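Local coordinates for protein N-acetylglucosamine 2-epimerase (Xylella fastidiosa, PDB 3GT5) that probably acts as a sugar epimerase or isomerase of the N-acylglucosamine 2-epimerase family, its own substrate being unestablished, at residues A[12-17]-A[337-342]; A[21-26]-A[70-75]; A[31-36]-A[59-64]. One frame throughout, in Å; residues are numbered along the deposited sequence.

Contact 1: A[12-17]-A[337-342]; sequences RTHISD and RLWAYA
His-14 and Trp-339 meet as a T-shaped pair between helices 8-22 and 329-346, an early and a late helix of the (alpha/alpha)6 barrel expected for this epimerase family. The edge of the indole is turned toward the face of the imidazole, with the planes at 88° and the centroids of the imidazole and the six-membered ring 5.4 Å apart. Followed outward, His-14 leaves its helix with CB directed at the other helix. CG lies anti to the backbone N (chi1 -178°), which carries the ring toward Trp-339. CD2 then makes the closest touch, 3.7 Å from CH2 of Trp-339, near the indole plane. At the tip, NE2 is hydrogen-bonded to Trp-354 NE1, a bond that restrains the turn of the imidazole. The backbones stay well separated, the CA atoms of His-14 and Trp-339 being 11.6 Å apart, and these two long side chains span the distance. Around the pair, Trp-339 stacks with Phe-5 and meets Phe-10 and Tyr-335 edge-to-face, while Cys-383 of helix 377-387 packs against His-14. The outermost indole carbon, CH2 of Trp-339, also comes within 4.0 Å of NE2 of His-14.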
loop_
_atom_site.group_PDB
_atom_site.type_symbol
_atom_site.label_atom_id
_atom_site.label_comp_id
_atom_site.label_asym_id
_atom_site.label_seq_id
_atom_site.Cartn_x
_atom_site.Cartn_y
_atom_site.Cartn_z
ATOM N N ARG A 12 -1.179 13.071 14.350
ATOM C CA ARG A 12 -1.445 14.224 13.508
ATOM C C ARG A 12 -0.188 15.039 13.222
ATOM O O ARG A 12 0.036 15.462 12.094
ATOM C CB ARG A 12 -2.540 15.128 14.125
ATOM C CG ARG A 12 -3.953 14.493 14.024
ATOM C CD ARG A 12 -5.094 15.355 14.704
ATOM N NE ARG A 12 -4.825 16.795 14.565
ATOM C CZ ARG A 12 -5.388 17.660 13.705
ATOM N NH1 ARG A 12 -6.350 17.308 12.842
ATOM N NH2 ARG A 12 -4.977 18.937 13.724
ATOM N N THR A 13 0.640 15.207 14.255
ATOM C CA THR A 13 1.872 15.950 14.115
ATOM C C THR A 13 2.783 15.200 13.166
ATOM O O THR A 13 3.421 15.810 12.340
ATOM C CB THR A 13 2.576 16.205 15.476
ATOM O OG1 THR A 13 1.658 16.880 16.355
ATOM C CG2 THR A 13 3.841 17.092 15.313
ATOM N N HIS A 14 2.848 13.882 13.301
ATOM C CA HIS A 14 3.713 13.096 12.437
ATOM C C HIS A 14 3.292 13.179 10.980
ATOM O O HIS A 14 4.147 13.334 10.091
ATOM C CB HIS A 14 3.823 11.648 12.900
ATOM C CG HIS A 14 4.739 10.840 12.045
ATOM N ND1 HIS A 14 6.064 11.192 11.845
ATOM C CD2 HIS A 14 4.503 9.779 11.236
ATOM C CE1 HIS A 14 6.615 10.335 10.995
ATOM N NE2 HIS A 14 5.690 9.457 10.622
ATOM N N ILE A 15 1.994 13.073 10.727
ATOM C CA ILE A 15 1.482 13.222 9.385
ATOM C C ILE A 15 1.844 14.617 8.804
ATOM O O ILE A 15 2.293 14.777 7.665
ATOM C CB ILE A 15 -0.057 13.023 9.324
ATOM C CG1 ILE A 15 -0.452 11.562 9.563
ATOM C CG2 ILE A 15 -0.584 13.495 7.893
ATOM C CD1 ILE A 15 -1.943 11.367 9.997
ATOM N N SER A 16 1.701 15.654 9.624
ATOM C CA SER A 16 1.970 17.007 9.182
ATOM C C SER A 16 3.463 17.203 8.926
ATOM O O SER A 16 3.853 17.926 8.021
ATOM C CB SER A 16 1.420 18.020 10.193
ATOM O OG SER A 16 -0.007 18.016 10.154
ATOM N N ASP A 17 4.298 16.519 9.704
ATOM C CA ASP A 17 5.756 16.580 9.463
ATOM C C ASP A 17 6.120 15.956 8.090
ATOM O O ASP A 17 6.918 16.488 7.298
ATOM C CB ASP A 17 6.542 15.849 10.538
ATOM C CG ASP A 17 6.466 16.495 11.934
ATOM O OD1 ASP A 17 6.159 17.694 12.101
ATOM O OD2 ASP A 17 6.729 15.761 12.904
ATOM N N ARG A 337 6.536 -0.962 20.452
ATOM C CA ARG A 337 7.908 -1.316 20.060
ATOM C C ARG A 337 8.207 -1.039 18.590
ATOM O O ARG A 337 9.345 -0.676 18.221
ATOM C CB ARG A 337 8.299 -2.748 20.514
ATOM C CG ARG A 337 7.779 -3.923 19.742
ATOM C CD ARG A 337 8.420 -5.266 20.297
ATOM N NE ARG A 337 8.102 -5.532 21.714
ATOM C CZ ARG A 337 7.019 -6.170 22.207
ATOM N NH1 ARG A 337 6.067 -6.679 21.437
ATOM N NH2 ARG A 337 6.888 -6.318 23.521
ATOM N N LEU A 338 7.187 -1.197 17.741
ATOM C CA LEU A 338 7.328 -0.873 16.327
ATOM C C LEU A 338 7.580 0.620 16.181
ATOM O O LEU A 338 8.465 1.035 15.441
ATOM C CB LEU A 338 6.077 -1.319 15.528
ATOM C CG LEU A 338 6.070 -2.837 15.264
ATOM C CD1 LEU A 338 4.657 -3.308 14.915
ATOM C CD2 LEU A 338 7.013 -3.237 14.159
ATOM N N TRP A 339 6.783 1.433 16.875
ATOM C CA TRP A 339 7.030 2.881 16.810
ATOM C C TRP A 339 8.396 3.264 17.415
ATOM O O TRP A 339 9.049 4.140 16.881
ATOM C CB TRP A 339 5.914 3.674 17.498
ATOM C CG TRP A 339 4.859 4.157 16.604
ATOM C CD1 TRP A 339 3.522 3.892 16.682
ATOM C CD2 TRP A 339 5.024 5.053 15.510
ATOM N NE1 TRP A 339 2.853 4.553 15.681
ATOM C CE2 TRP A 339 3.750 5.277 14.951
ATOM C CE3 TRP A 339 6.126 5.713 14.956
ATOM C CZ2 TRP A 339 3.563 6.117 13.858
ATOM C CZ3 TRP A 339 5.946 6.518 13.865
ATOM C CH2 TRP A 339 4.673 6.721 13.326
ATOM N N ALA A 340 8.788 2.637 18.525
ATOM C CA ALA A 340 10.076 2.958 19.145
ATOM C C ALA A 340 11.204 2.698 18.171
ATOM O O ALA A 340 12.111 3.511 18.027
ATOM C CB ALA A 340 10.280 2.187 20.418
ATOM N N TYR A 341 11.156 1.544 17.484
ATOM C CA TYR A 341 12.124 1.282 16.413
ATOM C C TYR A 341 12.101 2.325 15.274
ATOM O O TYR A 341 13.119 2.881 14.836
ATOM C CB TYR A 341 11.888 -0.110 15.830
ATOM C CG TYR A 341 12.788 -0.341 14.672
ATOM C CD1 TYR A 341 14.143 -0.594 14.866
ATOM C CD2 TYR A 341 12.332 -0.243 13.373
ATOM C CE1 TYR A 341 14.979 -0.745 13.805
ATOM C CE2 TYR A 341 13.175 -0.377 12.295
ATOM C CZ TYR A 341 14.510 -0.632 12.513
ATOM O OH TYR A 341 15.406 -0.764 11.450
ATOM N N ALA A 342 10.914 2.559 14.761
ATOM C CA ALA A 342 10.749 3.494 13.656
ATOM C C ALA A 342 11.185 4.899 14.055
ATOM O O ALA A 342 11.872 5.561 13.314
ATOM C CB ALA A 342 9.278 3.476 13.200
#

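Contact 2: A[21-26]-A[70-75]; sequences FYHPRC and TAEYLD
The imidazole of His-23 is sandwiched between Tyr-73 on one face and its own neighbour Pro-24 on the other, with the carboxylate of Glu-72 at its edge. CE1 of Tyr-73 sits 3.8 Å above the His-23 ring plane, offset toward the rim, in a T-shaped pair whose planes stand at 90°. On the opposite face, CB of Pro-24 lies over the ring centre, next to the cis peptide bond that joins the two residues. The Tyr-73 ring is covered on one of its own faces by CB of Thr-70, from the residue that precedes helix 71-88.

The polar link is a short, nearly straight His-carboxylate hydrogen bond: NE2 of His-23 donates to OE2 of Glu-72 over 2.7 Å at 168°. The acceptor lies close to the imidazole plane and is met almost end-on, though the carboxylate is turned 58° from the ring. With CG anti to the backbone N (chi1 -173°), His-23 extends its ring to Glu-72, which reaches it with an extended chain from the first turn of its helix; the negative charge would probably favour a protonated imidazole. The other ring nitrogen, ND1, is hydrogen-bonded to Tyr-61 OH, so bonds at both nitrogens fix the rotation of the ring. His-23 is the first residue to leave helix 8-22; NH1 of Arg-25 bonds back to Phe-21 O over 2.7 Å, in the carbonyl plane on a lone pair.

The contact lies at the protein surface and joins the end of helix 8-22 to the start of helix 71-88. Helix 51-68 packs against both segments: Ala-64 touches Tyr-73, and Phe-57 touches Cys-26, which also packs on Phe-37 of strand 36-37.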
loop_
_atom_site.group_PDB
_atom_site.type_symbol
_atom_site.label_atom_id
_atom_site.label_comp_id
_atom_site.label_asym_id
_atom_site.label_seq_id
_atom_site.Cartn_x
_atom_site.Cartn_y
_atom_site.Cartn_z
ATOM N N PHE A 21 7.619 17.627 4.317
ATOM C CA PHE A 21 8.710 17.175 3.444
ATOM C C PHE A 21 8.326 17.305 1.957
ATOM O O PHE A 21 9.093 17.813 1.111
ATOM C CB PHE A 21 9.096 15.696 3.743
ATOM C CG PHE A 21 10.100 15.146 2.807
ATOM C CD1 PHE A 21 11.436 15.436 2.977
ATOM C CD2 PHE A 21 9.737 14.401 1.708
ATOM C CE1 PHE A 21 12.365 14.951 2.122
ATOM C CE2 PHE A 21 10.690 13.924 0.831
ATOM C CZ PHE A 21 11.998 14.193 1.046
ATOM N N TYR A 22 7.133 16.824 1.604
ATOM C CA TYR A 22 6.739 16.711 0.193
ATOM C C TYR A 22 6.118 18.006 -0.349
ATOM O O TYR A 22 6.232 18.296 -1.507
ATOM C CB TYR A 22 5.693 15.603 0.032
ATOM C CG TYR A 22 6.264 14.229 0.138
ATOM C CD1 TYR A 22 6.079 13.472 1.297
ATOM C CD2 TYR A 22 7.033 13.682 -0.907
ATOM C CE1 TYR A 22 6.650 12.208 1.442
ATOM C CE2 TYR A 22 7.570 12.361 -0.787
ATOM C CZ TYR A 22 7.381 11.659 0.376
ATOM O OH TYR A 22 7.890 10.391 0.513
ATOM N N HIS A 23 5.413 18.728 0.508
ATOM C CA HIS A 23 4.631 19.875 0.067
ATOM C C HIS A 23 5.379 21.182 0.344
ATOM O O HIS A 23 5.826 21.382 1.471
ATOM C CB HIS A 23 3.267 19.919 0.779
ATOM C CG HIS A 23 2.376 20.981 0.223
ATOM N ND1 HIS A 23 1.837 20.882 -1.033
ATOM C CD2 HIS A 23 2.020 22.199 0.700
ATOM C CE1 HIS A 23 1.160 21.989 -1.308
ATOM N NE2 HIS A 23 1.265 22.806 -0.275
ATOM N N PRO A 24 5.518 22.064 -0.671
ATOM C CA PRO A 24 4.987 21.972 -2.033
ATOM C C PRO A 24 6.007 21.496 -3.100
ATOM O O PRO A 24 5.728 21.535 -4.306
ATOM C CB PRO A 24 4.572 23.410 -2.302
ATOM C CG PRO A 24 5.748 24.177 -1.718
ATOM C CD PRO A 24 6.045 23.420 -0.402
ATOM N N ARG A 25 7.164 21.010 -2.674
ATOM C CA ARG A 25 8.241 20.685 -3.606
ATOM C C ARG A 25 7.931 19.542 -4.589
ATOM O O ARG A 25 8.519 19.489 -5.671
ATOM C CB ARG A 25 9.525 20.380 -2.849
ATOM C CG ARG A 25 10.165 21.635 -2.277
ATOM C CD ARG A 25 11.361 21.332 -1.393
ATOM N NE ARG A 25 11.039 20.339 -0.360
ATOM C CZ ARG A 25 11.913 19.883 0.529
ATOM N NH1 ARG A 25 11.542 18.969 1.436
ATOM N NH2 ARG A 25 13.144 20.362 0.538
ATOM N N CYS A 26 6.979 18.666 -4.228
ATOM C CA CYS A 26 6.630 17.553 -5.101
ATOM C C CYS A 26 5.779 17.944 -6.317
ATOM O O CYS A 26 5.639 17.145 -7.248
ATOM C CB CYS A 26 5.913 16.434 -4.318
ATOM S SG CYS A 26 4.257 16.894 -3.736
ATOM N N THR A 70 -6.773 21.837 4.576
ATOM C CA THR A 70 -5.933 22.830 3.933
ATOM C C THR A 70 -6.258 22.927 2.439
ATOM O O THR A 70 -6.152 21.942 1.731
ATOM C CB THR A 70 -4.470 22.404 4.109
ATOM O OG1 THR A 70 -4.308 21.900 5.445
ATOM C CG2 THR A 70 -3.514 23.534 3.772
ATOM N N ALA A 71 -6.624 24.112 1.961
ATOM C CA ALA A 71 -7.016 24.307 0.560
ATOM C C ALA A 71 -5.976 23.904 -0.467
ATOM O O ALA A 71 -6.333 23.378 -1.531
ATOM C CB ALA A 71 -7.431 25.774 0.316
ATOM N N GLU A 72 -4.707 24.190 -0.185
ATOM C CA GLU A 72 -3.619 23.784 -1.037
ATOM C C GLU A 72 -3.631 22.262 -1.271
ATOM O O GLU A 72 -3.261 21.795 -2.351
ATOM C CB GLU A 72 -2.263 24.256 -0.485
ATOM C CG GLU A 72 -1.996 25.767 -0.677
ATOM C CD GLU A 72 -0.533 26.182 -0.459
ATOM O OE1 GLU A 72 -0.285 27.409 -0.333
ATOM O OE2 GLU A 72 0.363 25.305 -0.415
ATOM N N TYR A 73 -4.121 21.498 -0.297
ATOM C CA TYR A 73 -4.128 20.026 -0.430
ATOM C C TYR A 73 -5.240 19.583 -1.360
ATOM O O TYR A 73 -5.034 18.677 -2.178
ATOM C CB TYR A 73 -4.277 19.357 0.907
ATOM C CG TYR A 73 -3.113 19.553 1.874
ATOM C CD1 TYR A 73 -1.891 20.063 1.472
ATOM C CD2 TYR A 73 -3.245 19.166 3.187
ATOM C CE1 TYR A 73 -0.827 20.222 2.394
ATOM C CE2 TYR A 73 -2.190 19.296 4.097
ATOM C CZ TYR A 73 -1.006 19.828 3.702
ATOM O OH TYR A 73 0.003 19.953 4.636
ATOM N N LEU A 74 -6.413 20.221 -1.249
ATOM C CA LEU A 74 -7.514 19.957 -2.212
ATOM C C LEU A 74 -7.109 20.310 -3.643
ATOM O O LEU A 74 -7.380 19.557 -4.562
ATOM C CB LEU A 74 -8.809 20.681 -1.799
ATOM C CG LEU A 74 -10.117 20.409 -2.601
ATOM C CD1 LEU A 74 -10.475 18.948 -2.593
ATOM C CD2 LEU A 74 -11.253 21.227 -2.038
ATOM N N ASP A 75 -6.445 21.445 -3.846
ATOM C CA ASP A 75 -5.910 21.811 -5.159
ATOM C C ASP A 75 -4.954 20.765 -5.742
ATOM O O ASP A 75 -4.977 20.500 -6.977
ATOM C CB ASP A 75 -5.150 23.133 -5.086
ATOM C CG ASP A 75 -6.059 24.311 -4.819
ATOM O OD1 ASP A 75 -7.285 24.175 -5.015
ATOM O OD2 ASP A 75 -5.529 25.390 -4.450
#

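Contact 3: A[31-36]-A[59-64]; sequences GGFFHY and FNYAMA
Phe-33 and Tyr-61 join the loop between helix 8-22 and strand 36-37 to helix 51-68, a buried loop-to-helix contact in what is, by family, an (alpha/alpha)6 barrel. The tight part is small: CE1 of Phe-33 lies 3.5 Å from CE2 of Tyr-61. Away from this corner the packing is looser, and CE1 of Phe-33 is already 4.0 Å from CD2 of Tyr-61. The ring planes are close to parallel, at 18°, yet offset so much that one ring hardly lies over the other, with centroids 5.6 Å apart, and this is not a full stack. CB of each residue is directed at the other segment, from backbones whose CA atoms are 11.5 Å apart. The two side chains run in opposing directions and pass alongside one another, so the meeting is confined to their outer ring carbons. Other residues complete the packing: Phe-57 meets the Phe-33 ring, and Val-77 and Ala-76 of helix 71-88 touch Tyr-61, whose OH is hydrogen-bonded to His-23 ND1. Beyond the closest pair, CZ of Phe-33 lies 4.0 Å from CD2 of Tyr-61.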
loop_
_atom_site.group_PDB
_atom_site.type_symbol
_atom_site.label_atom_id
_atom_site.label_comp_id
_atom_site.label_asym_id
_atom_site.label_seq_id
_atom_site.Cartn_x
_atom_site.Cartn_y
_atom_site.Cartn_z
ATOM N N GLY A 31 2.643 19.524 -14.793
ATOM C CA GLY A 31 1.822 18.295 -14.787
ATOM C C GLY A 31 2.277 17.272 -13.729
ATOM O O GLY A 31 3.453 16.878 -13.690
ATOM N N GLY A 32 1.331 16.866 -12.869
ATOM C CA GLY A 32 1.553 15.836 -11.851
ATOM C C GLY A 32 2.579 16.229 -10.793
ATOM O O GLY A 32 2.771 17.423 -10.485
ATOM N N PHE A 33 3.271 15.209 -10.284
ATOM C CA PHE A 33 4.246 15.351 -9.220
ATOM C C PHE A 33 5.587 14.794 -9.658
ATOM O O PHE A 33 5.650 13.874 -10.495
ATOM C CB PHE A 33 3.766 14.596 -7.969
ATOM C CG PHE A 33 2.395 14.971 -7.521
ATOM C CD1 PHE A 33 2.165 16.124 -6.762
ATOM C CD2 PHE A 33 1.308 14.214 -7.889
ATOM C CE1 PHE A 33 0.841 16.450 -6.326
ATOM C CE2 PHE A 33 0.018 14.565 -7.506
ATOM C CZ PHE A 33 -0.205 15.683 -6.716
ATOM N N PHE A 34 6.659 15.327 -9.076
ATOM C CA PHE A 34 7.980 14.719 -9.202
ATOM C C PHE A 34 7.968 13.451 -8.322
ATOM O O PHE A 34 7.328 13.415 -7.250
ATOM C CB PHE A 34 9.081 15.664 -8.745
ATOM C CG PHE A 34 9.096 16.959 -9.487
ATOM C CD1 PHE A 34 9.515 17.005 -10.833
ATOM C CD2 PHE A 34 8.683 18.135 -8.868
ATOM C CE1 PHE A 34 9.520 18.217 -11.543
ATOM C CE2 PHE A 34 8.682 19.344 -9.591
ATOM C CZ PHE A 34 9.109 19.370 -10.921
ATOM N N HIS A 35 8.674 12.421 -8.761
ATOM C CA HIS A 35 8.606 11.101 -8.113
ATOM C C HIS A 35 9.912 10.584 -7.478
ATOM O O HIS A 35 9.918 9.499 -6.913
ATOM C CB HIS A 35 8.073 10.068 -9.113
ATOM C CG HIS A 35 6.670 10.332 -9.550
ATOM N ND1 HIS A 35 6.063 9.632 -10.567
ATOM C CD2 HIS A 35 5.750 11.222 -9.106
ATOM C CE1 HIS A 35 4.825 10.066 -10.721
ATOM N NE2 HIS A 35 4.598 11.014 -9.829
ATOM N N TYR A 36 11.008 11.350 -7.558
ATOM C CA TYR A 36 12.296 10.896 -7.041
ATOM C C TYR A 36 12.922 11.980 -6.155
ATOM O O TYR A 36 13.283 13.067 -6.652
ATOM C CB TYR A 36 13.229 10.561 -8.207
ATOM C CG TYR A 36 12.842 9.336 -9.035
ATOM C CD1 TYR A 36 13.418 8.088 -8.801
ATOM C CD2 TYR A 36 11.932 9.440 -10.064
ATOM C CE1 TYR A 36 13.088 6.985 -9.564
ATOM C CE2 TYR A 36 11.583 8.345 -10.829
ATOM C CZ TYR A 36 12.182 7.122 -10.579
ATOM O OH TYR A 36 11.849 6.053 -11.361
ATOM N N PHE A 59 -3.687 10.074 -3.016
ATOM C CA PHE A 59 -4.056 9.602 -1.675
ATOM C C PHE A 59 -3.473 10.521 -0.570
ATOM O O PHE A 59 -4.214 10.921 0.328
ATOM C CB PHE A 59 -3.630 8.116 -1.486
ATOM C CG PHE A 59 -3.759 7.597 -0.100
ATOM C CD1 PHE A 59 -4.851 6.825 0.252
ATOM C CD2 PHE A 59 -2.757 7.824 0.848
ATOM C CE1 PHE A 59 -4.970 6.296 1.533
ATOM C CE2 PHE A 59 -2.878 7.304 2.166
ATOM C CZ PHE A 59 -3.989 6.532 2.488
ATOM N N ASN A 60 -2.160 10.797 -0.623
ATOM C CA ASN A 60 -1.425 11.613 0.372
ATOM C C ASN A 60 -2.246 12.884 0.600
ATOM O O ASN A 60 -2.562 13.268 1.722
ATOM C CB ASN A 60 -0.081 12.128 -0.169
ATOM C CG ASN A 60 1.078 11.138 -0.119
ATOM O OD1 ASN A 60 0.910 9.934 0.118
ATOM N ND2 ASN A 60 2.320 11.690 -0.317
ATOM N N TYR A 61 -2.552 13.548 -0.491
ATOM C CA TYR A 61 -3.135 14.886 -0.357
ATOM C C TYR A 61 -4.607 14.814 -0.000
ATOM O O TYR A 61 -5.098 15.668 0.772
ATOM C CB TYR A 61 -2.928 15.656 -1.640
ATOM C CG TYR A 61 -1.573 16.346 -1.796
ATOM C CD1 TYR A 61 -1.297 17.500 -1.087
ATOM C CD2 TYR A 61 -0.621 15.883 -2.696
ATOM C CE1 TYR A 61 -0.103 18.143 -1.204
ATOM C CE2 TYR A 61 0.582 16.534 -2.868
ATOM C CZ TYR A 61 0.836 17.673 -2.091
ATOM O OH TYR A 61 1.999 18.401 -2.250
ATOM N N ALA A 62 -5.331 13.823 -0.541
ATOM C CA ALA A 62 -6.751 13.641 -0.158
ATOM C C ALA A 62 -6.934 13.348 1.302
ATOM O O ALA A 62 -7.747 13.972 1.934
ATOM C CB ALA A 62 -7.429 12.577 -1.002
ATOM N N MET A 63 -6.158 12.402 1.863
ATOM C CA MET A 63 -6.296 12.052 3.255
ATOM C C MET A 63 -5.849 13.239 4.152
ATOM O O MET A 63 -6.457 13.515 5.179
ATOM C CB MET A 63 -5.520 10.763 3.545
ATOM C CG MET A 63 -6.062 9.547 2.755
ATOM S SD MET A 63 -7.804 9.059 3.096
ATOM C CE MET A 63 -7.529 8.529 4.763
ATOM N N ALA A 64 -4.818 13.963 3.738
ATOM C CA ALA A 64 -4.413 15.190 4.446
ATOM C C ALA A 64 -5.473 16.294 4.412
ATOM O O ALA A 64 -5.721 16.925 5.427
ATOM C CB ALA A 64 -3.090 15.702 3.939
#

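Contacts 1 and 3 are buried and rest on single aromatic pairs, perpendicular in one and offset near-parallel in the other, whereas contact 2 lies at the surface and adds a histidine-carboxylate hydrogen bond to its ring packing. Contacts 1 and 2 share helix 8-22, but from its middle and its end, and their centres are about 20 Å apart. Contacts 2 and 3 are close neighbours, with centres about 8 Å apart, and join directly: the backbone of Cys-26 probably hydrogen-bonds to that of Phe-34. Together these two hold the chain after helix 8-22 against the consecutive helices 51-68 and 71-88, while contact 1 joins an early helix to a late one.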